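Local coordinates for pheromome Binding Protein (Epiphyas postvittana, PDB 6VQ5) that probably binds and carries hydrophobic odorants such as pheromones, as insect pheromone-binding proteins do, at residues Leu33-Tyr36 with Trp37-Asp40; Ile68-Gly71 with Asn72-Leu76. All coordinates share one frame; numbering follows the deposited sequence.

Contact 1: residues Leu33-Tyr36 with Trp37-Asp40; sequences LYNY and WKED
Leu33 and Tyr34 accept backbone bonds from Trp37, the last residue of helix 28-37, and Lys38, the first to leave helical geometry. Trp37 N hydrogen-bonds to Leu33 O (3.0 Å), and Lys38 N to Tyr34 O (2.9 Å). Asp40 N then reaches back to Asn35 O in a 3.0 Å hydrogen bond, and Glu39 N to Tyr36 O in one of 3.1 Å. Both donors sit above the carbonyl plane, the second by 69°.

The Lys38 chain runs extended beyond CG, alongside Asn35. Its CE lies 3.3 Å from Asn35 OD1, and its CD meets Tyr34 CE2 at 3.9 Å. Tyr36 and Trp37 form an oblique aromatic pair, with ring planes at 63°. Tyr36 CE2 comes to the indole edge, 3.5 Å from Trp37 CE3. With chi1 at 166° the Tyr36 ring lies beside its own carbonyl carbon and extends to helix 107-121, where OH is hydrogen-bonded to Ala115 O. Trp37 makes a cation-pi contact with Arg119, and its side chain lies about 4 Å from a bound 2-(2-methoxyethoxy)ethanol, probably from the crystallisation liquor. Glu39 OE2 is hydrogen-bonded to Thr120 OG1. Glu39, at positive phi, is the C-prime residue of the Schellman motif that ends the helix.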
ATOM      1  N   LEU A  33       0.799   8.392   6.578  1.00 63.98           N
ATOM      2  CA  LEU A  33       0.161   7.062   6.423  1.00 64.37           C
ATOM      3  C   LEU A  33      -1.184   7.051   7.153  1.00 63.11           C
ATOM      4  O   LEU A  33      -2.131   6.429   6.633  1.00 62.89           O
ATOM      5  CB  LEU A  33       1.124   5.968   6.881  1.00 64.95           C
ATOM      6  CG  LEU A  33       2.315   5.775   5.939  1.00 66.89           C
ATOM      7  CD1 LEU A  33       3.319   4.795   6.535  1.00 72.36           C
ATOM      8  CD2 LEU A  33       1.876   5.295   4.560  1.00 65.60           C
ATOM      9  N   TYR A  34      -1.288   7.778   8.260  1.00 62.85           N
ATOM     10  CA  TYR A  34      -2.565   7.968   8.996  1.00 64.76           C
ATOM     11  C   TYR A  34      -3.567   8.708   8.096  1.00 63.29           C
ATOM     12  O   TYR A  34      -4.730   8.292   7.968  1.00 64.62           O
ATOM     13  CB  TYR A  34      -2.319   8.736  10.294  1.00 65.67           C
ATOM     14  CG  TYR A  34      -3.570   9.006  11.084  1.00 65.92           C
ATOM     15  CD1 TYR A  34      -4.159   8.010  11.844  1.00 67.56           C
ATOM     16  CD2 TYR A  34      -4.186  10.245  11.041  1.00 65.87           C
ATOM     17  CE1 TYR A  34      -5.306   8.250  12.583  1.00 69.46           C
ATOM     18  CE2 TYR A  34      -5.330  10.504  11.780  1.00 66.66           C
ATOM     19  CZ  TYR A  34      -5.893   9.503  12.552  1.00 68.54           C
ATOM     20  OH  TYR A  34      -7.026   9.721  13.278  1.00 70.59           O
ATOM     21  N   ASN A  35      -3.109   9.778   7.448  1.00 62.58           N
ATOM     22  CA  ASN A  35      -3.934  10.617   6.542  1.00 61.56           C
ATOM     23  C   ASN A  35      -4.396   9.778   5.348  1.00 60.28           C
ATOM     24  O   ASN A  35      -5.603   9.713   5.090  1.00 62.15           O
ATOM     25  CB  ASN A  35      -3.172  11.883   6.159  1.00 60.24           C
ATOM     26  CG  ASN A  35      -3.164  12.880   7.297  1.00 58.76           C
ATOM     27  OD1 ASN A  35      -3.964  12.781   8.224  1.00 61.39           O
ATOM     28  ND2 ASN A  35      -2.262  13.832   7.243  1.00 56.64           N
ATOM     29  N   TYR A  36      -3.463   9.144   4.665  1.00 59.82           N
ATOM     30  CA  TYR A  36      -3.743   8.091   3.660  1.00 60.00           C
ATOM     31  C   TYR A  36      -4.889   7.194   4.142  1.00 59.50           C
ATOM     32  O   TYR A  36      -5.827   6.929   3.380  1.00 58.47           O
ATOM     33  CB  TYR A  36      -2.507   7.220   3.447  1.00 60.20           C
ATOM     34  CG  TYR A  36      -2.800   5.944   2.703  1.00 61.68           C
ATOM     35  CD1 TYR A  36      -3.217   5.978   1.384  1.00 60.55           C
ATOM     36  CD2 TYR A  36      -2.668   4.707   3.309  1.00 62.38           C
ATOM     37  CE1 TYR A  36      -3.463   4.812   0.682  1.00 61.98           C
ATOM     38  CE2 TYR A  36      -2.912   3.530   2.615  1.00 62.64           C
ATOM     39  CZ  TYR A  36      -3.321   3.582   1.299  1.00 62.81           C
ATOM     40  OH  TYR A  36      -3.586   2.439   0.602  1.00 64.24           O
ATOM     41  N   TRP A  37      -4.799   6.678   5.365  1.00 59.80           N
ATOM     42  CA  TRP A  37      -5.758   5.645   5.810  1.00 61.22           C
ATOM     43  C   TRP A  37      -7.122   6.304   6.046  1.00 63.27           C
ATOM     44  O   TRP A  37      -8.170   5.628   5.845  1.00 62.60           O
ATOM     45  CB  TRP A  37      -5.269   4.853   7.023  1.00 62.11           C
ATOM     46  CG  TRP A  37      -6.033   3.575   7.062  1.00 65.44           C
ATOM     47  CD1 TRP A  37      -7.077   3.261   7.878  1.00 68.67           C
ATOM     48  CD2 TRP A  37      -5.953   2.516   6.093  1.00 67.26           C
ATOM     49  NE1 TRP A  37      -7.612   2.054   7.517  1.00 71.38           N
ATOM     50  CE2 TRP A  37      -6.940   1.569   6.428  1.00 69.77           C
ATOM     51  CE3 TRP A  37      -5.125   2.253   4.994  1.00 67.63           C
ATOM     52  CZ2 TRP A  37      -7.112   0.385   5.710  1.00 72.27           C
ATOM     53  CZ3 TRP A  37      -5.287   1.076   4.288  1.00 68.76           C
ATOM     54  CH2 TRP A  37      -6.271   0.154   4.643  1.00 70.94           C
ATOM     55  N   LYS A  38      -7.133   7.581   6.444  1.00 62.16           N
ATOM     56  CA  LYS A  38      -8.417   8.276   6.675  1.00 63.99           C
ATOM     57  C   LYS A  38      -8.891   8.931   5.373  1.00 63.75           C
ATOM     58  O   LYS A  38      -9.890   9.630   5.406  1.00 65.67           O
ATOM     59  CB  LYS A  38      -8.324   9.144   7.930  1.00 64.58           C
ATOM     60  CG  LYS A  38      -7.875  10.567   7.742  1.00 63.92           C
ATOM     61  CD  LYS A  38      -7.960  11.344   9.031  1.00 64.97           C
ATOM     62  CE  LYS A  38      -7.229  12.656   8.885  1.00 64.49           C
ATOM     63  NZ  LYS A  38      -7.372  13.466  10.100  1.00 67.48           N
ATOM     64  N   GLU A  39      -8.199   8.688   4.268  1.00 64.92           N
ATOM     65  CA  GLU A  39      -8.616   9.043   2.890  1.00 66.09           C
ATOM     66  C   GLU A  39      -8.435  10.544   2.628  1.00 67.12           C
ATOM     67  O   GLU A  39      -9.138  11.050   1.728  1.00 70.05           O
ATOM     68  CB  GLU A  39     -10.052   8.571   2.656  1.00 68.67           C
ATOM     69  CG  GLU A  39     -10.213   7.780   1.363  1.00 70.14           C
ATOM     70  CD  GLU A  39     -11.605   7.242   1.095  1.00 72.62           C
ATOM     71  OE1 GLU A  39     -12.510   7.541   1.899  1.00 74.49           O
ATOM     72  OE2 GLU A  39     -11.789   6.546   0.079  1.00 75.05           O
ATOM     73  N   ASP A  40      -7.551  11.234   3.363  1.00 67.69           N
ATOM     74  CA  ASP A  40      -7.038  12.583   2.987  1.00 69.22           C
ATOM     75  C   ASP A  40      -5.714  12.375   2.251  1.00 66.58           C
ATOM     76  O   ASP A  40      -4.692  12.107   2.909  1.00 66.36           O
ATOM     77  CB  ASP A  40      -6.843  13.572   4.147  1.00 72.58           C
ATOM     78  CG  ASP A  40      -6.173  14.893   3.708  1.00 81.15           C
ATOM     79  OD1 ASP A  40      -6.411  15.338   2.530  1.00 83.35           O
ATOM     80  OD2 ASP A  40      -5.376  15.491   4.521  1.00 85.99           O
TER

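Contact 2: residues Ile68-Gly71 with Asn72-Leu76; sequences IHHG and NAEDL
The His69 imidazole and the Asn72 amide meet obliquely, with their planes 57° apart. Asn72 CB lies at the edge of the ring, in its plane, and His69 ND1 is 3.1 Å from Asn72 CG. The same ND1 accepts a weak hydrogen bond from Asn72 N at 3.4 Å. His69 sits at the N-cap position of helix 70-79, and this is a weak capping bond. A chi1 of -164° places the His69 ring beside its own carbonyl carbon, which brings ND1 over to Asn72. The Asn72 amide uses its ND2 elsewhere, in a hydrogen bond to Glu60 O. Without the amide, as with an alanine here, Glu60 O would probably lose this donor and a gap would open beside the His69 ring.

The second flat pair is looser. The His70 ring and the Glu74 carboxylate are inclined at 42°, and CE1 of His70 lies 3.9 Å from OE2 of Glu74. Any attraction between the two groups would be at longer range, since His70 NE2 stands 4.6 Å from Glu74 OE2.

Backbone hydrogen bonds start the helix: Ala73 N to His69 O, Glu74 N to His70 O and Asp75 N to Gly71 O, each 3.1 Å.

Ala73, His70 and Glu74 touch Val91 of helix 84-100, where Ile68 packs on Leu94 and its N is hydrogen-bonded to Glu98 OE2. Buried Ala73 also meets Leu61, so the helix start packs against helix 84-100 and the segment after helix 46-58.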
ATOM      1  N   ILE A  68       3.022  -6.744  -8.562  1.00117.17           N
ATOM      2  CA  ILE A  68       2.464  -7.227  -7.266  1.00114.72           C
ATOM      3  C   ILE A  68       2.350  -8.750  -7.318  1.00118.94           C
ATOM      4  O   ILE A  68       1.817  -9.258  -8.308  1.00122.59           O
ATOM      5  CB  ILE A  68       1.104  -6.565  -6.974  1.00110.03           C
ATOM      6  CG1 ILE A  68       1.284  -5.086  -6.619  1.00105.67           C
ATOM      7  CG2 ILE A  68       0.353  -7.326  -5.891  1.00109.68           C
ATOM      8  CD1 ILE A  68      -0.007  -4.319  -6.456  1.00102.09           C
ATOM      9  N   HIS A  69       2.793  -9.426  -6.257  1.00119.39           N
ATOM     10  CA  HIS A  69       2.715 -10.898  -6.081  1.00123.17           C
ATOM     11  C   HIS A  69       1.365 -11.289  -5.463  1.00121.71           C
ATOM     12  O   HIS A  69       1.188 -11.079  -4.252  1.00120.24           O
ATOM     13  CB  HIS A  69       3.901 -11.385  -5.242  1.00126.21           C
ATOM     14  CG  HIS A  69       4.096 -12.857  -5.341  1.00132.81           C
ATOM     15  ND1 HIS A  69       3.802 -13.703  -4.297  1.00135.42           N
ATOM     16  CD2 HIS A  69       4.500 -13.635  -6.368  1.00137.00           C
ATOM     17  CE1 HIS A  69       4.044 -14.943  -4.663  1.00142.23           C
ATOM     18  NE2 HIS A  69       4.466 -14.929  -5.933  1.00143.93           N
ATOM     19  N   HIS A  70       0.475 -11.868  -6.274  1.00123.90           N
ATOM     20  CA  HIS A  70      -0.918 -12.260  -5.925  1.00123.94           C
ATOM     21  C   HIS A  70      -0.940 -13.060  -4.614  1.00123.84           C
ATOM     22  O   HIS A  70      -1.642 -12.638  -3.678  1.00121.87           O
ATOM     23  CB  HIS A  70      -1.548 -13.038  -7.093  1.00129.33           C
ATOM     24  CG  HIS A  70      -3.028 -13.205  -6.994  1.00130.93           C
ATOM     25  ND1 HIS A  70      -3.615 -14.327  -6.430  1.00135.59           N
ATOM     26  CD2 HIS A  70      -4.045 -12.410  -7.392  1.00128.97           C
ATOM     27  CE1 HIS A  70      -4.925 -14.204  -6.472  1.00134.61           C
ATOM     28  NE2 HIS A  70      -5.215 -13.046  -7.070  1.00131.19           N
ATOM     29  N   GLY A  71      -0.189 -14.162  -4.552  1.00127.19           N
ATOM     30  CA  GLY A  71      -0.185 -15.116  -3.426  1.00129.98           C
ATOM     31  C   GLY A  71       0.184 -14.462  -2.108  1.00126.27           C
ATOM     32  O   GLY A  71      -0.539 -14.680  -1.123  1.00126.62           O
ATOM     33  N   ASN A  72       1.272 -13.688  -2.081  1.00123.65           N
ATOM     34  CA  ASN A  72       1.784 -13.011  -0.859  1.00121.04           C
ATOM     35  C   ASN A  72       0.829 -11.882  -0.449  1.00116.09           C
ATOM     36  O   ASN A  72       0.784 -11.572   0.751  1.00114.98           O
ATOM     37  CB  ASN A  72       3.210 -12.485  -1.043  1.00120.65           C
ATOM     38  CG  ASN A  72       4.241 -13.585  -1.196  1.00126.40           C
ATOM     39  OD1 ASN A  72       3.947 -14.764  -1.009  1.00131.21           O
ATOM     40  ND2 ASN A  72       5.461 -13.208  -1.542  1.00126.05           N
ATOM     41  N   ALA A  73       0.102 -11.283  -1.400  1.00112.80           N
ATOM     42  CA  ALA A  73      -0.946 -10.267  -1.135  1.00108.00           C
ATOM     43  C   ALA A  73      -2.069 -10.912  -0.314  1.00109.39           C
ATOM     44  O   ALA A  73      -2.370 -10.402   0.782  1.00107.23           O
ATOM     45  CB  ALA A  73      -1.464  -9.685  -2.427  1.00106.04           C
ATOM     46  N   GLU A  74      -2.640 -12.012  -0.815  1.00112.60           N
ATOM     47  CA  GLU A  74      -3.680 -12.803  -0.106  1.00116.22           C
ATOM     48  C   GLU A  74      -3.174 -13.195   1.291  1.00119.62           C
ATOM     49  O   GLU A  74      -3.983 -13.123   2.241  1.00121.51           O
ATOM     50  CB  GLU A  74      -4.081 -14.039  -0.918  1.00120.48           C
ATOM     51  CG  GLU A  74      -5.010 -13.733  -2.082  1.00118.64           C
ATOM     52  CD  GLU A  74      -5.796 -14.915  -2.626  1.00122.48           C
ATOM     53  OE1 GLU A  74      -5.325 -16.056  -2.515  1.00126.91           O
ATOM     54  OE2 GLU A  74      -6.889 -14.690  -3.149  1.00122.63           O
ATOM     55  N   ASP A  75      -1.898 -13.574   1.421  1.00122.30           N
ATOM     56  CA  ASP A  75      -1.296 -13.988   2.715  1.00126.51           C
ATOM     57  C   ASP A  75      -1.330 -12.807   3.693  1.00123.16           C
ATOM     58  O   ASP A  75      -1.869 -12.996   4.796  1.00123.67           O
ATOM     59  CB  ASP A  75       0.128 -14.525   2.540  1.00130.68           C
ATOM     60  CG  ASP A  75       0.201 -15.964   2.083  1.00138.07           C
ATOM     61  OD1 ASP A  75      -0.870 -16.562   1.867  1.00142.25           O
ATOM     62  OD2 ASP A  75       1.333 -16.474   1.954  1.00143.16           O
ATOM     63  N   LEU A  76      -0.783 -11.650   3.293  1.00120.71           N
ATOM     64  CA  LEU A  76      -0.755 -10.390   4.092  1.00119.53           C
ATOM     65  C   LEU A  76      -2.166 -10.021   4.559  1.00117.39           C
ATOM     66  O   LEU A  76      -2.293  -9.510   5.688  1.00118.52           O
ATOM     67  CB  LEU A  76      -0.204  -9.240   3.243  1.00118.07           C
ATOM     68  CG  LEU A  76       1.308  -9.215   3.036  1.00122.29           C
ATOM     69  CD1 LEU A  76       1.677  -8.310   1.863  1.00121.52           C
ATOM     70  CD2 LEU A  76       2.024  -8.771   4.302  1.00122.16           C
TER

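In the fold
From the N terminus the chain runs through helix 13-23 into helix 28-37, which contact 1 ends, turning the chain into the loop before helix 46-58. That helix carries Cys50 and Cys54, disulfide-linked to Cys108 and Cys19. After residues 63-66, which are not modelled, contact 2 begins helix 70-79. The two contacts are in series, neither enclosing nor crossing the other, and each closes a short turn of its own. The centres of contacts 1 and 2 are about 22 Å apart, on opposite sides of the chain's centre. Contact 1 joins its helix to helix 107-121, and contact 2 joins its helix to helix 84-100. The Cys97-Cys117 disulfide links those two partner helices.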